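Glucosidase (PDB 5Z3K) is a GH39-family beta-glucosidase from a deep-sea bacterium that probably hydrolyses O-glycosidic bonds of glucosides. Local coordinates at residues Ile113-Tyr126 with Lys162-Met175. Residues are numbered along the deposited sequence; the frame is centred on the assembly and turned at random.
Sequences IPANKQPARDLAKY and KLHFSGTPDQFYEM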
loop_
_atom_site.group_PDB
_atom_site.type_symbol
_atom_site.label_atom_id
_atom_site.label_comp_id
_atom_site.label_asym_id
_atom_site.label_seq_id
_atom_site.Cartn_x
_atom_site.Cartn_y
_atom_site.Cartn_z
ATOM N N ILE A 113 -8.478 -14.833 -11.003
ATOM C CA ILE A 113 -9.500 -13.790 -11.157
ATOM C C ILE A 113 -9.054 -12.810 -12.238
ATOM O O ILE A 113 -7.928 -12.286 -12.156
ATOM C CB ILE A 113 -9.716 -13.062 -9.826
ATOM C CG1 ILE A 113 -10.234 -14.033 -8.759
ATOM C CG2 ILE A 113 -10.624 -11.845 -10.020
ATOM C CD1 ILE A 113 -9.871 -13.640 -7.322
ATOM N N PRO A 114 -9.913 -12.466 -13.225
ATOM C CA PRO A 114 -11.332 -12.845 -13.316
ATOM C C PRO A 114 -11.658 -14.067 -14.170
ATOM O O PRO A 114 -12.829 -14.412 -14.270
ATOM C CB PRO A 114 -11.961 -11.610 -13.965
ATOM C CG PRO A 114 -10.906 -11.173 -14.934
ATOM C CD PRO A 114 -9.570 -11.460 -14.246
ATOM N N ALA A 115 -10.669 -14.696 -14.800
ATOM C CA ALA A 115 -10.997 -15.813 -15.683
ATOM C C ALA A 115 -11.684 -16.930 -14.912
ATOM O O ALA A 115 -12.640 -17.543 -15.406
ATOM C CB ALA A 115 -9.738 -16.321 -16.383
ATOM N N ASN A 116 -11.248 -17.178 -13.679
ATOM C CA ASN A 116 -11.812 -18.249 -12.867
ATOM C C ASN A 116 -11.865 -17.829 -11.408
ATOM O O ASN A 116 -10.843 -17.429 -10.842
ATOM C CB ASN A 116 -10.988 -19.532 -12.976
ATOM C CG ASN A 116 -11.434 -20.566 -11.972
ATOM O OD1 ASN A 116 -12.605 -20.902 -11.924
ATOM N ND2 ASN A 116 -10.514 -21.040 -11.139
ATOM N N LYS A 117 -13.048 -17.951 -10.793
ATOM C CA LYS A 117 -13.193 -17.672 -9.368
ATOM C C LYS A 117 -13.795 -18.845 -8.605
ATOM O O LYS A 117 -14.306 -18.660 -7.488
ATOM C CB LYS A 117 -14.016 -16.405 -9.125
ATOM C CG LYS A 117 -15.321 -16.334 -9.866
ATOM C CD LYS A 117 -15.155 -15.508 -11.132
ATOM C CE LYS A 117 -16.496 -15.111 -11.718
ATOM N NZ LYS A 117 -16.270 -14.504 -13.062
ATOM N N GLN A 118 -13.716 -20.052 -9.160
ATOM C CA GLN A 118 -14.336 -21.199 -8.511
ATOM C C GLN A 118 -13.582 -21.564 -7.232
ATOM O O GLN A 118 -12.369 -21.364 -7.137
ATOM C CB GLN A 118 -14.359 -22.402 -9.455
ATOM C CG GLN A 118 -15.214 -22.205 -10.691
ATOM C CD GLN A 118 -15.149 -23.400 -11.619
ATOM O OE1 GLN A 118 -14.993 -24.535 -11.171
ATOM N NE2 GLN A 118 -15.253 -23.150 -12.917
ATOM N N PRO A 119 -14.276 -22.109 -6.236
ATOM C CA PRO A 119 -13.584 -22.623 -5.048
ATOM C C PRO A 119 -12.799 -23.889 -5.372
ATOM O O PRO A 119 -12.906 -24.468 -6.458
ATOM C CB PRO A 119 -14.727 -22.901 -4.067
ATOM C CG PRO A 119 -15.912 -23.201 -4.968
ATOM C CD PRO A 119 -15.736 -22.348 -6.185
ATOM N N ALA A 120 -12.001 -24.323 -4.398
ATOM C CA ALA A 120 -11.225 -25.547 -4.553
ATOM C C ALA A 120 -12.140 -26.769 -4.624
ATOM O O ALA A 120 -13.086 -26.899 -3.845
ATOM C CB ALA A 120 -10.248 -25.711 -3.391
ATOM N N ARG A 121 -11.834 -27.662 -5.572
ATOM C CA ARG A 121 -12.509 -28.948 -5.747
ATOM C C ARG A 121 -12.085 -29.969 -4.699
ATOM O O ARG A 121 -12.911 -30.759 -4.225
ATOM C CB ARG A 121 -12.186 -29.505 -7.135
ATOM C CG ARG A 121 -13.304 -29.489 -8.150
ATOM C CD ARG A 121 -13.121 -30.659 -9.129
ATOM N NE ARG A 121 -11.826 -30.626 -9.822
ATOM C CZ ARG A 121 -10.844 -31.504 -9.618
ATOM N NH1 ARG A 121 -11.002 -32.475 -8.741
ATOM N NH2 ARG A 121 -9.699 -31.412 -10.287
ATOM N N ASP A 122 -10.798 -29.995 -4.366
ATOM C CA ASP A 122 -10.204 -31.020 -3.514
ATOM C C ASP A 122 -9.442 -30.277 -2.427
ATOM O O ASP A 122 -8.287 -29.885 -2.629
ATOM C CB ASP A 122 -9.296 -31.949 -4.327
ATOM C CG ASP A 122 -8.597 -33.009 -3.478
ATOM O OD1 ASP A 122 -8.573 -32.890 -2.238
ATOM O OD2 ASP A 122 -8.062 -33.979 -4.064
ATOM N N LEU A 123 -10.081 -30.113 -1.268
ATOM C CA LEU A 123 -9.530 -29.234 -0.242
ATOM C C LEU A 123 -8.257 -29.816 0.358
ATOM O O LEU A 123 -7.312 -29.077 0.666
ATOM C CB LEU A 123 -10.583 -28.978 0.841
ATOM C CG LEU A 123 -10.345 -27.817 1.808
ATOM C CD1 LEU A 123 -10.319 -26.497 1.059
ATOM C CD2 LEU A 123 -11.398 -27.800 2.925
ATOM N N ALA A 124 -8.204 -31.141 0.516
ATOM C CA ALA A 124 -7.008 -31.773 1.060
ATOM C C ALA A 124 -5.800 -31.552 0.153
ATOM O O ALA A 124 -4.709 -31.226 0.637
ATOM C CB ALA A 124 -7.260 -33.267 1.279
ATOM N N LYS A 125 -5.976 -31.701 -1.166
ATOM C CA LYS A 125 -4.859 -31.468 -2.081
ATOM C C LYS A 125 -4.527 -29.981 -2.179
ATOM O O LYS A 125 -3.350 -29.607 -2.252
ATOM C CB LYS A 125 -5.166 -32.047 -3.465
ATOM C CG LYS A 125 -3.940 -32.124 -4.404
ATOM C CD LYS A 125 -4.269 -32.827 -5.706
ATOM C CE LYS A 125 -3.001 -33.286 -6.407
ATOM N NZ LYS A 125 -3.272 -34.169 -7.586
ATOM N N TYR A 126 -5.550 -29.120 -2.192
ATOM C CA TYR A 126 -5.311 -27.680 -2.144
ATOM C C TYR A 126 -4.399 -27.320 -0.970
ATOM O O TYR A 126 -3.417 -26.582 -1.121
ATOM C CB TYR A 126 -6.658 -26.952 -2.052
ATOM C CG TYR A 126 -6.580 -25.440 -2.126
ATOM C CD1 TYR A 126 -6.473 -24.784 -3.355
ATOM C CD2 TYR A 126 -6.629 -24.670 -0.972
ATOM C CE1 TYR A 126 -6.412 -23.383 -3.421
ATOM C CE2 TYR A 126 -6.569 -23.277 -1.031
ATOM C CZ TYR A 126 -6.462 -22.647 -2.260
ATOM O OH TYR A 126 -6.392 -21.269 -2.324
ATOM N N LYS A 162 -20.057 -11.683 -7.116
ATOM C CA LYS A 162 -19.458 -12.982 -7.396
ATOM C C LYS A 162 -18.299 -12.869 -8.378
ATOM O O LYS A 162 -17.895 -13.870 -8.982
ATOM C CB LYS A 162 -20.511 -13.952 -7.934
ATOM C CG LYS A 162 -21.764 -14.040 -7.089
ATOM C CD LYS A 162 -21.483 -14.675 -5.742
ATOM C CE LYS A 162 -22.768 -14.825 -4.928
ATOM N NZ LYS A 162 -22.564 -14.570 -3.459
ATOM N N LEU A 163 -17.758 -11.667 -8.545
ATOM C CA LEU A 163 -16.766 -11.424 -9.580
ATOM C C LEU A 163 -15.362 -11.871 -9.193
ATOM O O LEU A 163 -14.531 -12.069 -10.084
ATOM C CB LEU A 163 -16.768 -9.943 -9.946
ATOM C CG LEU A 163 -18.095 -9.453 -10.536
ATOM C CD1 LEU A 163 -18.025 -7.979 -10.910
ATOM C CD2 LEU A 163 -18.499 -10.291 -11.736
ATOM N N HIS A 164 -15.071 -12.043 -7.901
ATOM C CA HIS A 164 -13.781 -12.581 -7.471
ATOM C C HIS A 164 -13.869 -13.933 -6.782
ATOM O O HIS A 164 -12.853 -14.636 -6.716
ATOM C CB HIS A 164 -13.071 -11.609 -6.516
ATOM C CG HIS A 164 -12.522 -10.392 -7.192
ATOM N ND1 HIS A 164 -11.283 -9.867 -6.889
ATOM C CD2 HIS A 164 -13.046 -9.595 -8.151
ATOM C CE1 HIS A 164 -11.066 -8.799 -7.638
ATOM N NE2 HIS A 164 -12.119 -8.613 -8.415
ATOM N N PHE A 165 -15.032 -14.310 -6.262
ATOM C CA PHE A 165 -15.217 -15.614 -5.633
ATOM C C PHE A 165 -16.643 -16.073 -5.893
ATOM O O PHE A 165 -17.590 -15.393 -5.482
ATOM C CB PHE A 165 -14.943 -15.543 -4.128
ATOM C CG PHE A 165 -14.923 -16.879 -3.462
ATOM C CD1 PHE A 165 -13.830 -17.718 -3.605
ATOM C CD2 PHE A 165 -15.997 -17.301 -2.683
ATOM C CE1 PHE A 165 -13.808 -18.957 -2.994
ATOM C CE2 PHE A 165 -15.977 -18.542 -2.071
ATOM C CZ PHE A 165 -14.886 -19.369 -2.227
ATOM N N SER A 166 -16.802 -17.218 -6.563
ATOM C CA SER A 166 -18.125 -17.744 -6.881
ATOM C C SER A 166 -18.528 -18.927 -6.004
ATOM O O SER A 166 -19.573 -19.545 -6.251
ATOM C CB SER A 166 -18.192 -18.141 -8.353
ATOM O OG SER A 166 -17.180 -19.080 -8.672
ATOM N N GLY A 167 -17.733 -19.267 -4.995
ATOM C CA GLY A 167 -18.132 -20.275 -4.036
ATOM C C GLY A 167 -19.035 -19.688 -2.969
ATOM O O GLY A 167 -19.380 -18.507 -2.986
ATOM N N THR A 168 -19.420 -20.531 -2.015
ATOM C CA THR A 168 -20.179 -20.032 -0.880
ATOM C C THR A 168 -19.238 -19.490 0.188
ATOM O O THR A 168 -18.037 -19.774 0.174
ATOM C CB THR A 168 -21.040 -21.136 -0.275
ATOM O OG1 THR A 168 -20.191 -22.137 0.310
ATOM C CG2 THR A 168 -21.941 -21.750 -1.331
ATOM N N PRO A 169 -19.757 -18.707 1.137
ATOM C CA PRO A 169 -18.896 -18.292 2.257
ATOM C C PRO A 169 -18.285 -19.459 3.004
ATOM O O PRO A 169 -17.084 -19.420 3.305
ATOM C CB PRO A 169 -19.845 -17.466 3.138
ATOM C CG PRO A 169 -20.814 -16.874 2.143
ATOM C CD PRO A 169 -21.027 -17.955 1.110
ATOM N N ASP A 170 -19.071 -20.507 3.305
ATOM C CA ASP A 170 -18.512 -21.686 3.962
ATOM C C ASP A 170 -17.326 -22.247 3.188
ATOM O O ASP A 170 -16.328 -22.664 3.787
ATOM C CB ASP A 170 -19.582 -22.769 4.125
ATOM C CG ASP A 170 -20.558 -22.465 5.245
ATOM O OD1 ASP A 170 -20.161 -21.819 6.245
ATOM O OD2 ASP A 170 -21.731 -22.884 5.123
ATOM N N GLN A 171 -17.428 -22.288 1.858
ATOM C CA GLN A 171 -16.313 -22.776 1.057
ATOM C C GLN A 171 -15.113 -21.851 1.190
ATOM O O GLN A 171 -13.970 -22.312 1.287
ATOM C CB GLN A 171 -16.734 -22.913 -0.406
ATOM C CG GLN A 171 -17.755 -24.027 -0.650
ATOM C CD GLN A 171 -18.204 -24.107 -2.096
ATOM O OE1 GLN A 171 -18.644 -23.119 -2.683
ATOM N NE2 GLN A 171 -18.087 -25.294 -2.682
ATOM N N PHE A 172 -15.359 -20.539 1.212
ATOM C CA PHE A 172 -14.276 -19.581 1.427
ATOM C C PHE A 172 -13.642 -19.771 2.799
ATOM O O PHE A 172 -12.413 -19.766 2.925
ATOM C CB PHE A 172 -14.797 -18.151 1.256
ATOM C CG PHE A 172 -13.720 -17.097 1.319
ATOM C CD1 PHE A 172 -13.263 -16.623 2.543
ATOM C CD2 PHE A 172 -13.173 -16.576 0.156
ATOM C CE1 PHE A 172 -12.263 -15.658 2.610
ATOM C CE2 PHE A 172 -12.177 -15.600 0.215
ATOM C CZ PHE A 172 -11.720 -15.150 1.443
ATOM N N TYR A 173 -14.463 -19.950 3.841
ATOM C CA TYR A 173 -13.917 -20.109 5.190
ATOM C C TYR A 173 -13.060 -21.365 5.300
ATOM O O TYR A 173 -11.993 -21.348 5.925
ATOM C CB TYR A 173 -15.039 -20.173 6.234
ATOM C CG TYR A 173 -16.066 -19.058 6.213
ATOM C CD1 TYR A 173 -15.765 -17.793 5.715
ATOM C CD2 TYR A 173 -17.347 -19.275 6.713
ATOM C CE1 TYR A 173 -16.724 -16.772 5.711
ATOM C CE2 TYR A 173 -18.309 -18.275 6.703
ATOM C CZ TYR A 173 -18.002 -17.029 6.207
ATOM O OH TYR A 173 -18.974 -16.044 6.216
ATOM N N GLU A 174 -13.524 -22.480 4.730
ATOM C CA GLU A 174 -12.758 -23.712 4.859
ATOM C C GLU A 174 -11.438 -23.602 4.111
ATOM O O GLU A 174 -10.412 -24.124 4.564
ATOM C CB GLU A 174 -13.584 -24.902 4.364
ATOM C CG GLU A 174 -14.764 -25.236 5.263
ATOM C CD GLU A 174 -14.342 -25.664 6.668
ATOM O OE1 GLU A 174 -14.862 -25.097 7.658
ATOM O OE2 GLU A 174 -13.494 -26.581 6.783
HETATM N N MSE A 175 -11.444 -22.904 2.981
HETATM C CA MSE A 175 -10.230 -22.642 2.227
HETATM C C MSE A 175 -9.273 -21.764 3.031
HETATM O O MSE A 175 -8.063 -21.997 3.041
HETATM C CB MSE A 175 -10.567 -21.986 0.896
HETATM C CG MSE A 175 -11.092 -22.936 -0.143
HETATM SE SE MSE A 175 -11.619 -22.050 -1.773
HETATM C CE MSE A 175 -9.849 -21.634 -2.540
HETATM O O HOH W 1 -15.113 -11.938 -12.719
#
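Lys-117 lies along the backbone of 162-166, and its side-chain atoms meet a row of backbone oxygens and Ser-166 OG. CB sits against His-164 O at 3.2 Å. CG is 3.5 Å from Ser-166 OG. The chain then bends at chi2 (-98°), which turns its outer half along the loop. CD reaches Leu-163 O at 3.6 Å, and CE passes Lys-162 O at 3.3 Å. At the tip, NZ donates to a water 2.8 Å away, and this water donates in turn to Leu-163 O. The backbone of Lys-117 joins in as well. Ser-166 N donates to Lys-117 O at 3.0 Å in a nearly straight bond (177°).

On one side of this bond, Ile-113 lays CG2 over the centre of a His-164 ring face, 3.6 Å from the centroid, a CH-pi contact. On the other side, Pro-119 packs its ring against Gly-167, Gln-171 and, through CB, Phe-165 CZ. Next to Pro-119 comes Met-175, a selenomethionine. Its SE lies beside Pro-119 and the buried Ala-120 N, which has no hydrogen-bond partner. A turn at chi3 (74°) brings Met-175 CE to 3.5 Å from Tyr-126 CZ. Met-175 SE stands farther off, above the ring face, as a Met-aromatic contact. Leu-123 CD1 covers Met-175 CG.

Thr-168 and Gln-171 form a capping box at the start of helix 169-186. Asp-122 caps helix 123-138. The contact joins two neighbouring beta-alpha loops of the TIM barrel, following strands 104-109 and 151-154, and the first turns of the helices they lead into.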